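Putative ABC transporter (Thermobispora bispora, PDB 4PE6) probably binds a carbohydrate or related small solute as the extracellular binding component of an ABC transporter. Local coordinates at residues Cys120-Gln125 with Leu280-Thr285. Residues are numbered along the deposited sequence; the frame is centred on the assembly and turned at random.
Sequences CAYILQ and LPKQMT
Two neighbouring parallel strands of a periplasmic-binding-protein domain meet here: strand 122-126, on whose other flank lies strand 108-112, and the start of strand 283-290. Ile123 N donates to Lys282 O at 2.8 Å, nearly straight. Met284 N returns a more bent bond to Ile123 O, and Gln125 N reaches Met284 O almost along the C=O axis. Leu124 and Met284, a selenomethionine, share one sheet face, with Leu124 CD1 4.4 Å from Met284 SE. Ile123, Gln125, Gln283 and Thr285 lie on the other. There Gln283 NE2 gives two bonds: to Thr285 OG1, which lies in the Gln283 amide plane, and to Gln125 OE1 at 3.1 Å, from above the Gln125 carbonyl plane. The two amides are turned 75° apart. An alanine in place of Gln125 would remove the OE1 acceptor and would probably leave the Gln283 amide less firmly oriented. Just before strand 283-290, Lys282 folds back, bent at chi2 and chi3, over one face of the Tyr122 ring. Lys282 NZ makes a cation-pi contact, 4.4 Å from the ring centroid, and also hydrogen-bonds to Pro119 O. Leu280 O and Pro281 O lie at the ring edge. One water joins Tyr122 OH, at 2.5 Å, to Leu280 N.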
loop_
_atom_site.group_PDB
_atom_site.type_symbol
_atom_site.label_atom_id
_atom_site.label_comp_id
_atom_site.label_asym_id
_atom_site.label_seq_id
_atom_site.Cartn_x
_atom_site.Cartn_y
_atom_site.Cartn_z
ATOM N N CYS A 120 20.295 -1.532 -10.240
ATOM C CA CYS A 120 20.833 -0.218 -9.916
ATOM C C CYS A 120 19.972 0.542 -8.892
ATOM O O CYS A 120 20.421 1.512 -8.324
ATOM C CB CYS A 120 20.996 0.604 -11.190
ATOM S SG CYS A 120 19.497 1.386 -11.828
ATOM N N ALA A 121 18.746 0.090 -8.666
ATOM C CA ALA A 121 17.815 0.777 -7.770
ATOM C C ALA A 121 17.928 0.265 -6.353
ATOM O O ALA A 121 18.335 -0.887 -6.117
ATOM C CB ALA A 121 16.388 0.593 -8.261
ATOM N N TYR A 122 17.553 1.115 -5.412
ATOM C CA TYR A 122 17.351 0.733 -4.029
ATOM C C TYR A 122 15.870 0.438 -3.788
ATOM O O TYR A 122 14.990 1.207 -4.203
ATOM C CB TYR A 122 17.821 1.867 -3.107
ATOM C CG TYR A 122 19.325 2.087 -3.162
ATOM C CD1 TYR A 122 19.908 2.821 -4.183
ATOM C CD2 TYR A 122 20.176 1.512 -2.195
ATOM C CE1 TYR A 122 21.280 3.003 -4.254
ATOM C CE2 TYR A 122 21.543 1.705 -2.246
ATOM C CZ TYR A 122 22.087 2.450 -3.267
ATOM O OH TYR A 122 23.456 2.620 -3.308
ATOM N N ILE A 123 15.597 -0.683 -3.131
ATOM C CA ILE A 123 14.234 -1.109 -2.828
ATOM C C ILE A 123 13.839 -0.783 -1.363
ATOM O O ILE A 123 14.527 -1.182 -0.400
ATOM C CB ILE A 123 14.053 -2.616 -3.080
ATOM C CG1 ILE A 123 13.876 -2.944 -4.579
ATOM C CG2 ILE A 123 12.789 -3.118 -2.380
ATOM C CD1 ILE A 123 14.869 -2.327 -5.539
ATOM N N LEU A 124 12.702 -0.109 -1.204
ATOM C CA LEU A 124 12.139 0.170 0.106
ATOM C C LEU A 124 10.689 -0.262 0.069
ATOM O O LEU A 124 9.880 0.334 -0.627
ATOM C CB LEU A 124 12.244 1.652 0.451
ATOM C CG LEU A 124 11.931 1.989 1.918
ATOM C CD1 LEU A 124 12.648 3.273 2.293
ATOM C CD2 LEU A 124 10.421 2.108 2.214
ATOM N N GLN A 125 10.376 -1.310 0.809
ATOM C CA GLN A 125 9.083 -1.969 0.706
ATOM C C GLN A 125 8.451 -2.185 2.069
ATOM O O GLN A 125 8.974 -1.737 3.092
ATOM C CB GLN A 125 9.254 -3.293 -0.059
ATOM C CG GLN A 125 10.025 -4.363 0.717
ATOM C CD GLN A 125 10.021 -5.673 -0.016
ATOM O OE1 GLN A 125 11.004 -6.034 -0.628
ATOM N NE2 GLN A 125 8.885 -6.370 -0.005
ATOM N N LEU A 280 23.159 2.761 1.798
ATOM C CA LEU A 280 21.945 2.120 2.260
ATOM C C LEU A 280 21.968 0.682 1.764
ATOM O O LEU A 280 22.551 0.404 0.734
ATOM C CB LEU A 280 20.710 2.837 1.684
ATOM C CG LEU A 280 20.416 4.273 2.129
ATOM C CD1 LEU A 280 19.163 4.779 1.403
ATOM C CD2 LEU A 280 20.252 4.380 3.648
ATOM N N PRO A 281 21.308 -0.236 2.481
ATOM C CA PRO A 281 21.064 -1.550 1.910
ATOM C C PRO A 281 20.237 -1.467 0.629
ATOM O O PRO A 281 19.308 -0.656 0.544
ATOM C CB PRO A 281 20.265 -2.285 3.005
ATOM C CG PRO A 281 20.408 -1.472 4.238
ATOM C CD PRO A 281 20.663 -0.062 3.790
ATOM N N LYS A 282 20.562 -2.308 -0.350
ATOM C CA LYS A 282 19.826 -2.340 -1.609
ATOM C C LYS A 282 18.371 -2.746 -1.403
ATOM O O LYS A 282 17.521 -2.449 -2.250
ATOM C CB LYS A 282 20.461 -3.326 -2.614
ATOM C CG LYS A 282 21.883 -2.996 -3.059
ATOM C CD LYS A 282 21.991 -1.719 -3.894
ATOM C CE LYS A 282 21.533 -1.943 -5.332
ATOM N NZ LYS A 282 21.839 -0.771 -6.199
ATOM N N GLN A 283 18.109 -3.480 -0.324
ATOM C CA GLN A 283 16.753 -3.923 0.001
ATOM C C GLN A 283 16.443 -3.548 1.442
ATOM O O GLN A 283 17.206 -3.861 2.345
ATOM C CB GLN A 283 16.602 -5.429 -0.225
ATOM C CG GLN A 283 15.146 -5.903 -0.175
ATOM C CD GLN A 283 14.583 -5.966 1.239
ATOM O OE1 GLN A 283 15.298 -6.289 2.186
ATOM N NE2 GLN A 283 13.297 -5.642 1.386
HETATM N N MSE A 284 15.327 -2.860 1.644
HETATM C CA MSE A 284 14.915 -2.426 2.975
HETATM C C MSE A 284 13.456 -2.751 3.186
HETATM O O MSE A 284 12.588 -2.331 2.411
HETATM C CB MSE A 284 15.137 -0.923 3.151
HETATM C CG MSE A 284 16.569 -0.455 2.941
HETATM SE SE MSE A 284 16.688 1.520 2.906
HETATM C CE MSE A 284 16.696 1.518 0.938
ATOM N N THR A 285 13.165 -3.500 4.234
ATOM C CA THR A 285 11.778 -3.744 4.626
ATOM C C THR A 285 11.349 -2.841 5.770
ATOM O O THR A 285 11.881 -2.899 6.880
ATOM C CB THR A 285 11.533 -5.224 4.957
ATOM O OG1 THR A 285 11.728 -5.994 3.766
ATOM C CG2 THR A 285 10.124 -5.441 5.424
HETATM O O HOH W 1 24.500 2.578 -1.013
#